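Local atomic coordinates of genome polyprotein (Rhinovirus C, PDB entry 6KU8), a protein that probably cleaves the viral polyprotein as its 3C cysteine protease, here held in complex with the inhibitor rupintrivir. Residues 31-36 against 88-93; 58-63 against 79-84; 120-125 against 139-144. All blocks are in the same frame, centred on the assembly; numbering follows the deposited sequence.

After helix 8-17 the chain builds a six-stranded antiparallel barrel. Interaction 1 ties the end of barrel strand 26-34 to residues 88-93, in the connection that leads on to strand 100-107, and so closes a loop of 51 intervening residues. Interaction 2 (58-63 against 79-84) is nested within that loop and joins two neighbouring barrel strands; the two contacts meet where Asn36 O approaches Leu80 N at 2.9 Å, a probable hydrogen bond. Interaction 3 follows in series and joins strands 115-130 and 138-141 of the second sheet, its centre about 31 Å from that of interaction 2 and across the chain's centre.

Interaction 1 (31-36 against 88-93); sequences LGIHDN and DIRRFI
Arg90 lays its guanidinium flat on the imidazole of His34, the planes 6° apart and the centres separated by 3.6 Å, with NH1 above the middle of the ring. The arginine chain bends at chi3 (-68°), which places NE over the CB-CG end of the histidine. Asp88 holds the guanidinium side-on in a salt bridge: NE binds OD1, while NH2 reaches OD2 at 2.8 Å from above the carboxylate plane. OD1 also accepts from Arg90 N, on the other face of the carboxylate, in an Asx turn. The imidazole is fixed as well, because His34 ND1 donates in the ring plane to the anti lone pair of Asp35 OD2 at 2.6 Å. That oxygen lies 4.0 Å from Arg90 NH2, well out of the guanidinium plane, so only charge attraction is expected; a water donates to it.

The backbones are joined by a hydrogen bond from Ile89 N to Ile33 O, 3.0 Å, beside the bulge formed by Ile33 and His34.

Apolar contacts fill the buried side. Leu31 CD1 and Ile89 CD1 meet tip to tip at 4.0 Å, whereas Ile33 crosses both Ile89 and Ile93 at about a right angle, its CD1 touching both of their CD1 atoms. Leu13 of helix 8-17 also packs on Ile89, and Arg90 NH1 is hydrogen-bonded to Phe182 O. The whole is an Asx turn at Asp88 and a 3-10 segment, packed against the bulged end of barrel strand 26-34.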
loop_
_atom_site.group_PDB
_atom_site.type_symbol
_atom_site.label_atom_id
_atom_site.label_comp_id
_atom_site.label_asym_id
_atom_site.label_seq_id
_atom_site.Cartn_x
_atom_site.Cartn_y
_atom_site.Cartn_z
ATOM N N LEU A 31 2.894 3.250 -3.912
ATOM C CA LEU A 31 2.922 4.436 -3.058
ATOM C C LEU A 31 4.375 4.807 -2.768
ATOM O O LEU A 31 5.070 4.098 -2.038
ATOM C CB LEU A 31 2.160 4.190 -1.757
ATOM C CG LEU A 31 2.400 5.243 -0.670
ATOM C CD1 LEU A 31 1.834 6.585 -1.106
ATOM C CD2 LEU A 31 1.773 4.784 0.647
ATOM N N GLY A 32 4.830 5.931 -3.319
ATOM C CA GLY A 32 6.133 6.445 -2.939
ATOM C C GLY A 32 6.110 6.969 -1.513
ATOM O O GLY A 32 5.134 7.578 -1.066
ATOM N N ILE A 33 7.200 6.719 -0.786
ATOM C CA ILE A 33 7.302 7.068 0.629
ATOM C C ILE A 33 8.277 8.222 0.844
ATOM O O ILE A 33 7.976 9.188 1.555
ATOM C CB ILE A 33 7.711 5.841 1.478
ATOM C CG1 ILE A 33 6.771 4.644 1.261
ATOM C CG2 ILE A 33 7.800 6.220 2.963
ATOM C CD1 ILE A 33 5.426 4.790 1.877
ATOM N N HIS A 34 9.462 8.131 0.246
ATOM C CA HIS A 34 10.533 9.110 0.416
ATOM C C HIS A 34 11.664 8.716 -0.510
ATOM O O HIS A 34 11.818 7.533 -0.837
ATOM C CB HIS A 34 11.042 9.161 1.864
ATOM C CG HIS A 34 11.859 7.962 2.253
ATOM N ND1 HIS A 34 13.238 7.957 2.225
ATOM C CD2 HIS A 34 11.486 6.723 2.655
ATOM C CE1 HIS A 34 13.680 6.772 2.610
ATOM N NE2 HIS A 34 12.636 6.002 2.871
ATOM N N ASP A 35 12.451 9.716 -0.922
ATOM C CA ASP A 35 13.618 9.511 -1.779
ATOM C C ASP A 35 13.211 8.616 -2.953
ATOM O O ASP A 35 12.254 8.942 -3.671
ATOM C CB ASP A 35 14.749 9.006 -0.911
ATOM C CG ASP A 35 15.157 10.022 0.133
ATOM O OD1 ASP A 35 15.854 10.981 -0.252
ATOM O OD2 ASP A 35 14.760 9.884 1.315
ATOM N N ASN A 36 13.900 7.508 -3.201
ATOM C CA ASN A 36 13.551 6.595 -4.283
ATOM C C ASN A 36 12.892 5.325 -3.763
ATOM O O ASN A 36 12.941 4.292 -4.432
ATOM C CB ASN A 36 14.801 6.258 -5.097
ATOM C CG ASN A 36 15.874 5.591 -4.256
ATOM O OD1 ASN A 36 16.016 5.874 -3.067
ATOM N ND2 ASN A 36 16.621 4.670 -4.865
ATOM N N ASP A 88 8.428 13.283 0.866
ATOM C CA ASP A 88 8.622 12.488 2.073
ATOM C C ASP A 88 7.356 12.533 2.916
ATOM O O ASP A 88 7.084 13.534 3.576
ATOM C CB ASP A 88 9.814 13.006 2.872
ATOM C CG ASP A 88 10.119 12.141 4.074
ATOM O OD1 ASP A 88 9.373 11.166 4.329
ATOM O OD2 ASP A 88 11.103 12.439 4.780
ATOM N N ILE A 89 6.592 11.442 2.936
ATOM C CA ILE A 89 5.330 11.417 3.675
ATOM C C ILE A 89 5.457 10.677 5.006
ATOM O O ILE A 89 4.443 10.401 5.660
ATOM C CB ILE A 89 4.218 10.818 2.806
ATOM C CG1 ILE A 89 4.662 9.426 2.323
ATOM C CG2 ILE A 89 3.948 11.751 1.642
ATOM C CD1 ILE A 89 3.542 8.455 1.975
ATOM N N ARG A 90 6.684 10.384 5.442
ATOM C CA ARG A 90 6.877 9.549 6.629
ATOM C C ARG A 90 6.256 10.160 7.882
ATOM O O ARG A 90 5.843 9.429 8.786
ATOM C CB ARG A 90 8.369 9.297 6.848
ATOM C CG ARG A 90 8.940 8.198 5.955
ATOM C CD ARG A 90 10.456 8.072 6.124
ATOM N NE ARG A 90 11.165 9.242 5.598
ATOM C CZ ARG A 90 12.481 9.293 5.427
ATOM N NH1 ARG A 90 13.227 8.236 5.736
ATOM N NH2 ARG A 90 13.051 10.385 4.945
ATOM N N ARG A 91 6.169 11.489 7.957
ATOM C CA ARG A 91 5.640 12.122 9.164
ATOM C C ARG A 91 4.141 11.867 9.354
ATOM O O ARG A 91 3.616 12.097 10.454
ATOM C CB ARG A 91 5.937 13.629 9.123
ATOM C CG ARG A 91 4.734 14.500 8.832
ATOM C CD ARG A 91 5.121 15.953 8.491
ATOM N NE ARG A 91 5.286 16.142 7.052
ATOM C CZ ARG A 91 5.698 17.268 6.480
ATOM N NH1 ARG A 91 5.994 18.324 7.226
ATOM N NH2 ARG A 91 5.822 17.337 5.160
ATOM N N PHE A 92 3.441 11.410 8.313
ATOM C CA PHE A 92 2.021 11.075 8.396
ATOM C C PHE A 92 1.784 9.593 8.622
ATOM O O PHE A 92 0.633 9.181 8.806
ATOM C CB PHE A 92 1.290 11.511 7.117
ATOM C CG PHE A 92 1.605 12.913 6.685
ATOM C CD1 PHE A 92 1.286 13.990 7.491
ATOM C CD2 PHE A 92 2.210 13.150 5.458
ATOM C CE1 PHE A 92 1.569 15.285 7.086
ATOM C CE2 PHE A 92 2.493 14.432 5.044
ATOM C CZ PHE A 92 2.175 15.506 5.854
ATOM N N ILE A 93 2.838 8.777 8.618
ATOM C CA ILE A 93 2.743 7.351 8.807
ATOM C C ILE A 93 2.787 7.055 10.303
ATOM O O ILE A 93 3.738 7.515 10.974
ATOM C CB ILE A 93 3.860 6.606 8.058
ATOM C CG1 ILE A 93 3.747 6.885 6.550
ATOM C CG2 ILE A 93 3.825 5.113 8.337
ATOM C CD1 ILE A 93 4.731 6.090 5.690
HETATM O O HOH W 1 15.644 11.894 3.315
#

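Interaction 2 (58-63 against 79-84); sequences RVLKQC and WLDQNE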
loop_
_atom_site.group_PDB
_atom_site.type_symbol
_atom_site.label_atom_id
_atom_site.label_comp_id
_atom_site.label_asym_id
_atom_site.label_seq_id
_atom_site.Cartn_x
_atom_site.Cartn_y
_atom_site.Cartn_z
ATOM N N ARG A 58 14.306 0.066 -13.268
ATOM C CA ARG A 58 15.165 -0.897 -12.593
ATOM C C ARG A 58 15.028 -0.776 -11.082
ATOM O O ARG A 58 15.073 0.332 -10.530
ATOM C CB ARG A 58 16.626 -0.697 -13.001
ATOM C CG ARG A 58 17.587 -1.538 -12.171
ATOM C CD ARG A 58 18.903 -1.787 -12.895
ATOM N NE ARG A 58 19.782 -0.627 -12.870
ATOM C CZ ARG A 58 20.994 -0.635 -12.329
ATOM N NH1 ARG A 58 21.464 -1.751 -11.785
ATOM N NH2 ARG A 58 21.740 0.461 -12.347
ATOM N N VAL A 59 14.863 -1.919 -10.416
ATOM C CA VAL A 59 14.806 -1.991 -8.956
ATOM C C VAL A 59 16.223 -2.206 -8.431
ATOM O O VAL A 59 16.824 -3.255 -8.663
ATOM C CB VAL A 59 13.878 -3.112 -8.475
ATOM C CG1 VAL A 59 13.970 -3.270 -6.945
ATOM C CG2 VAL A 59 12.439 -2.829 -8.891
ATOM N N LEU A 60 16.747 -1.223 -7.696
ATOM C CA LEU A 60 18.092 -1.355 -7.142
ATOM C C LEU A 60 18.116 -2.351 -5.990
ATOM O O LEU A 60 19.069 -3.125 -5.848
ATOM C CB LEU A 60 18.606 0.004 -6.678
ATOM C CG LEU A 60 18.774 1.085 -7.749
ATOM C CD1 LEU A 60 19.060 2.427 -7.089
ATOM C CD2 LEU A 60 19.865 0.712 -8.750
ATOM N N LYS A 61 17.074 -2.352 -5.164
ATOM C CA LYS A 61 16.970 -3.252 -4.028
ATOM C C LYS A 61 15.496 -3.437 -3.701
ATOM O O LYS A 61 14.699 -2.503 -3.832
ATOM C CB LYS A 61 17.721 -2.710 -2.805
ATOM C CG LYS A 61 17.552 -3.544 -1.529
ATOM C CD LYS A 61 18.405 -2.988 -0.379
ATOM C CE LYS A 61 18.471 -3.961 0.801
ATOM N NZ LYS A 61 19.600 -3.639 1.736
ATOM N N GLN A 62 15.147 -4.660 -3.293
ATOM C CA GLN A 62 13.790 -5.032 -2.906
ATOM C C GLN A 62 13.845 -5.608 -1.495
ATOM O O GLN A 62 14.710 -6.440 -1.203
ATOM C CB GLN A 62 13.217 -6.042 -3.916
ATOM C CG GLN A 62 11.877 -6.676 -3.547
ATOM C CD GLN A 62 11.262 -7.477 -4.697
ATOM O OE1 GLN A 62 11.738 -7.426 -5.833
ATOM N NE2 GLN A 62 10.193 -8.217 -4.403
ATOM N N CYS A 63 12.973 -5.131 -0.599
ATOM C CA CYS A 63 12.909 -5.645 0.772
ATOM C C CYS A 63 11.498 -6.141 1.057
ATOM O O CYS A 63 10.559 -5.343 1.137
ATOM C CB CYS A 63 13.307 -4.588 1.804
ATOM S SG CYS A 63 14.850 -3.737 1.463
ATOM N N TRP A 79 13.424 0.031 -3.849
ATOM C CA TRP A 79 14.327 1.164 -4.027
ATOM C C TRP A 79 14.609 1.243 -5.521
ATOM O O TRP A 79 15.206 0.327 -6.098
ATOM C CB TRP A 79 15.608 1.009 -3.210
ATOM C CG TRP A 79 15.384 0.864 -1.724
ATOM C CD1 TRP A 79 15.062 -0.281 -1.052
ATOM C CD2 TRP A 79 15.504 1.892 -0.728
ATOM N NE1 TRP A 79 14.954 -0.028 0.293
ATOM C CE2 TRP A 79 15.224 1.298 0.518
ATOM C CE3 TRP A 79 15.816 3.251 -0.773
ATOM C CZ2 TRP A 79 15.256 2.017 1.713
ATOM C CZ3 TRP A 79 15.840 3.972 0.416
ATOM C CH2 TRP A 79 15.563 3.352 1.644
ATOM N N LEU A 80 14.160 2.326 -6.141
ATOM C CA LEU A 80 14.061 2.448 -7.588
ATOM C C LEU A 80 15.210 3.260 -8.167
ATOM O O LEU A 80 15.691 4.216 -7.557
ATOM C CB LEU A 80 12.734 3.106 -7.964
ATOM C CG LEU A 80 11.526 2.357 -7.403
ATOM C CD1 LEU A 80 10.252 3.192 -7.554
ATOM C CD2 LEU A 80 11.382 1.047 -8.136
ATOM N N ASP A 81 15.628 2.879 -9.373
ATOM C CA ASP A 81 16.711 3.574 -10.071
ATOM C C ASP A 81 16.119 4.723 -10.881
ATOM O O ASP A 81 15.908 4.636 -12.089
ATOM C CB ASP A 81 17.491 2.602 -10.947
ATOM C CG ASP A 81 18.765 3.220 -11.505
ATOM O OD1 ASP A 81 19.236 4.234 -10.943
ATOM O OD2 ASP A 81 19.289 2.694 -12.498
ATOM N N GLN A 82 15.844 5.822 -10.183
ATOM C CA GLN A 82 15.199 6.996 -10.760
ATOM C C GLN A 82 15.843 8.237 -10.163
ATOM O O GLN A 82 16.414 8.193 -9.068
ATOM C CB GLN A 82 13.681 7.023 -10.475
ATOM C CG GLN A 82 13.368 7.379 -9.017
ATOM C CD GLN A 82 11.910 7.183 -8.610
ATOM O OE1 GLN A 82 11.151 6.466 -9.269
ATOM N NE2 GLN A 82 11.523 7.813 -7.494
ATOM N N ASN A 83 15.743 9.349 -10.901
ATOM C CA ASN A 83 16.207 10.643 -10.410
ATOM C C ASN A 83 15.189 11.295 -9.490
ATOM O O ASN A 83 15.566 12.007 -8.558
ATOM C CB ASN A 83 16.504 11.586 -11.584
ATOM C CG ASN A 83 17.083 12.919 -11.135
ATOM O OD1 ASN A 83 18.099 12.965 -10.450
ATOM N ND2 ASN A 83 16.448 14.008 -11.536
ATOM N N GLU A 84 13.903 11.063 -9.737
ATOM C CA GLU A 84 12.871 11.701 -8.937
ATOM C C GLU A 84 12.956 11.276 -7.477
ATOM O O GLU A 84 13.276 10.127 -7.157
ATOM C CB GLU A 84 11.481 11.371 -9.483
ATOM C CG GLU A 84 10.380 11.931 -8.592
ATOM C CD GLU A 84 9.005 11.427 -8.953
ATOM O OE1 GLU A 84 8.039 11.824 -8.257
ATOM O OE2 GLU A 84 8.891 10.631 -9.920
HETATM O O HOH W 2 15.371 2.659 -14.082
HETATM O O HOH W 3 21.114 3.344 -14.021
#
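Trp79 meets Lys61 in an antiparallel hydrogen-bonded pair, its N donating to Lys61 O at 2.8 Å. The carbonyl of Trp79 faces a classic bulge made by Leu60 and Lys61: it takes a short bond from Leu60 N, 2.7 Å, and a weak one from Lys61 N. Chi1 (-59°) sets Trp79 CG anti to its carbonyl carbon; the Trp79 and Lys61 side chains lie side by side and point the same way, with Trp79 CD1 4.0 Å from Lys61 CB. Lys61 O lies at the indole edge, in its plane, and Cys63 SG is also at the edge, 3.9 Å from Trp79 NE1, as a sulfur-aromatic contact.

Leu80 pairs with Val59 across a non-hydrogen-bonded position on the other face of the sheet, where its CD2 touches Val59 CG2 at 4.1 Å.

Asp81, the centre of an inverse gamma turn, donates from its N to Arg58 O, 2.9 Å. Its CB lies against Leu60 CD2, a methyl that also sits over one face of the Arg58 guanidinium. Asp81 OD2 forms a salt bridge with Arg58 NH2 at 3.3 Å, but the guanidinium and carboxylate planes are 81° apart, and the hydrogen bonds from Arg58 NE and NH2 are both weak. One water links Arg58 N to Asp81 O; another donates to Asp81 OD2 and accepts a weak bond from Arg58 NH2.

Strands 55-66 and 75-80 are barrel neighbours; strand 49-52 lies beyond 55-66, with Val50 on Val59 and Ile52 on Leu80, while Asn36 packs against Trp79 and Leu60.

Interaction 3 (120-125 against 139-144); sequences GTVIPY and LKYNYP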
loop_
_atom_site.group_PDB
_atom_site.type_symbol
_atom_site.label_atom_id
_atom_site.label_comp_id
_atom_site.label_asym_id
_atom_site.label_seq_id
_atom_site.Cartn_x
_atom_site.Cartn_y
_atom_site.Cartn_z
ATOM N N GLY A 120 -14.522 3.835 6.263
ATOM C CA GLY A 120 -14.985 3.932 7.630
ATOM C C GLY A 120 -13.899 3.663 8.648
ATOM O O GLY A 120 -12.751 4.088 8.478
ATOM N N THR A 121 -14.252 2.951 9.710
ATOM C CA THR A 121 -13.317 2.683 10.793
ATOM C C THR A 121 -12.365 1.560 10.406
ATOM O O THR A 121 -12.762 0.564 9.789
ATOM C CB THR A 121 -14.069 2.312 12.075
ATOM O OG1 THR A 121 -14.862 3.423 12.486
ATOM C CG2 THR A 121 -13.103 1.949 13.202
ATOM N N VAL A 122 -11.097 1.742 10.755
ATOM C CA VAL A 122 -10.045 0.784 10.480
ATOM C C VAL A 122 -9.516 0.313 11.830
ATOM O O VAL A 122 -9.115 1.138 12.660
ATOM C CB VAL A 122 -8.934 1.415 9.620
ATOM C CG1 VAL A 122 -7.722 0.508 9.532
ATOM C CG2 VAL A 122 -9.468 1.830 8.231
ATOM N N ILE A 123 -9.508 -0.998 12.049
ATOM C CA ILE A 123 -9.131 -1.543 13.352
ATOM C C ILE A 123 -7.974 -2.524 13.216
ATOM O O ILE A 123 -7.962 -3.349 12.288
ATOM C CB ILE A 123 -10.321 -2.234 14.045
ATOM C CG1 ILE A 123 -10.660 -3.538 13.317
ATOM C CG2 ILE A 123 -11.520 -1.296 14.126
ATOM C CD1 ILE A 123 -11.791 -4.345 13.935
ATOM N N PRO A 124 -7.002 -2.501 14.129
ATOM C CA PRO A 124 -5.969 -3.539 14.109
ATOM C C PRO A 124 -6.623 -4.899 14.264
ATOM O O PRO A 124 -7.507 -5.092 15.100
ATOM C CB PRO A 124 -5.077 -3.188 15.309
ATOM C CG PRO A 124 -5.254 -1.697 15.461
ATOM C CD PRO A 124 -6.736 -1.484 15.162
ATOM N N TYR A 125 -6.210 -5.834 13.423
ATOM C CA TYR A 125 -6.894 -7.111 13.358
ATOM C C TYR A 125 -5.969 -8.308 13.490
ATOM O O TYR A 125 -6.458 -9.420 13.710
ATOM C CB TYR A 125 -7.697 -7.206 12.050
ATOM C CG TYR A 125 -8.709 -8.339 12.031
ATOM C CD1 TYR A 125 -9.877 -8.271 12.783
ATOM C CD2 TYR A 125 -8.496 -9.465 11.248
ATOM C CE1 TYR A 125 -10.812 -9.315 12.759
ATOM C CE2 TYR A 125 -9.411 -10.507 11.218
ATOM C CZ TYR A 125 -10.562 -10.429 11.976
ATOM O OH TYR A 125 -11.460 -11.474 11.928
ATOM N N LEU A 139 -4.769 -4.362 9.246
ATOM C CA LEU A 139 -5.887 -3.544 9.695
ATOM C C LEU A 139 -7.109 -3.936 8.859
ATOM O O LEU A 139 -6.978 -4.208 7.663
ATOM C CB LEU A 139 -5.574 -2.049 9.538
ATOM C CG LEU A 139 -4.219 -1.547 10.060
ATOM C CD1 LEU A 139 -4.014 -0.048 9.788
ATOM C CD2 LEU A 139 -4.091 -1.875 11.537
ATOM N N LYS A 140 -8.289 -4.010 9.489
ATOM C CA LYS A 140 -9.487 -4.469 8.791
ATOM C C LYS A 140 -10.523 -3.355 8.716
ATOM O O LYS A 140 -10.662 -2.554 9.647
ATOM C CB LYS A 140 -10.102 -5.703 9.470
ATOM C CG LYS A 140 -11.237 -6.364 8.647
ATOM C CD LYS A 140 -12.582 -6.402 9.356
ATOM C CE LYS A 140 -12.754 -5.309 10.371
ATOM N NZ LYS A 140 -13.934 -5.545 11.262
ATOM N N TYR A 141 -11.244 -3.296 7.586
ATOM C CA TYR A 141 -12.315 -2.325 7.424
ATOM C C TYR A 141 -13.538 -3.024 6.843
ATOM O O TYR A 141 -13.414 -3.912 5.990
ATOM C CB TYR A 141 -11.889 -1.118 6.537
ATOM C CG TYR A 141 -10.703 -1.407 5.624
ATOM C CD1 TYR A 141 -10.874 -1.632 4.266
ATOM C CD2 TYR A 141 -9.416 -1.459 6.135
ATOM C CE1 TYR A 141 -9.780 -1.911 3.438
ATOM C CE2 TYR A 141 -8.330 -1.745 5.329
ATOM C CZ TYR A 141 -8.517 -1.969 3.986
ATOM O OH TYR A 141 -7.431 -2.240 3.189
ATOM N N ASN A 142 -14.718 -2.634 7.329
ATOM C CA ASN A 142 -15.986 -3.212 6.871
ATOM C C ASN A 142 -16.423 -2.504 5.591
ATOM O O ASN A 142 -17.326 -1.670 5.578
ATOM C CB ASN A 142 -17.053 -3.107 7.957
ATOM C CG ASN A 142 -16.671 -3.865 9.225
ATOM O OD1 ASN A 142 -16.130 -4.972 9.160
ATOM N ND2 ASN A 142 -16.943 -3.272 10.380
ATOM N N TYR A 143 -15.737 -2.839 4.497
ATOM C CA TYR A 143 -16.058 -2.310 3.186
ATOM C C TYR A 143 -15.785 -3.398 2.156
ATOM O O TYR A 143 -14.762 -4.086 2.257
ATOM C CB TYR A 143 -15.235 -1.054 2.871
ATOM C CG TYR A 143 -15.582 -0.440 1.543
ATOM C CD1 TYR A 143 -16.558 0.551 1.436
ATOM C CD2 TYR A 143 -14.959 -0.872 0.387
ATOM C CE1 TYR A 143 -16.882 1.104 0.203
ATOM C CE2 TYR A 143 -15.282 -0.343 -0.847
ATOM C CZ TYR A 143 -16.240 0.646 -0.939
ATOM O OH TYR A 143 -16.532 1.168 -2.183
ATOM N N PRO A 144 -16.685 -3.588 1.146
ATOM C CA PRO A 144 -16.490 -4.688 0.171
ATOM C C PRO A 144 -15.510 -4.324 -0.938
ATOM O O PRO A 144 -15.859 -4.105 -2.106
ATOM C CB PRO A 144 -17.918 -4.929 -0.344
ATOM C CG PRO A 144 -18.595 -3.581 -0.213
ATOM C CD PRO A 144 -18.023 -2.972 1.042
HETATM O O HOH W 4 -14.979 0.024 8.483
#
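Two strands of the second sheet, the long 115-130 and the short 138-141, run antiparallel here, and Ile123 and Lys140 form a hydrogen-bonded pair. Ile123 N donates to Lys140 O at 3.1 Å, and Lys140 N returns a bond of 2.9 Å to Ile123 O. Each carbonyl oxygen is also approached by a CA-H, from Val122 CA and Leu139 CA respectively.

On the face of Val122, Pro124, Leu139 and Tyr141 the packing is apolar. Val122 and Leu139 cross at about a right angle, with Val122 CG1 only 3.3 Å from Leu139 CB, tighter than usual for two carbons. The Val122 and Tyr141 side chains lie side by side, Val122 CG2 3.9 Å from Tyr141 CD2. Leu139 CD2 lies 3.6 Å from Pro124 CA, the two side chains crossing obliquely. Ile154 of strand 153-156 packs on Val122 and Tyr141. The phenol OH of Tyr141 is hydrogen-bonded to His164 ND1, and the side chain of Tyr141 is about 7 Å from the bound rupintrivir.

On the opposite face the Lys140 chain, bent at chi2 (-120°) and chi3, lies beside Ile123, whose CD1 is 3.6 Å from Lys140 NZ. Lys140 NZ bonds to Asn142 OD1, while its CB rests on Tyr125 CB. Where the strands part, a water donates to Thr121 O and accepts from Asn142 N.

The contact is a two-stranded antiparallel pairing within the second beta domain of the chymotrypsin-like fold of 3C proteases.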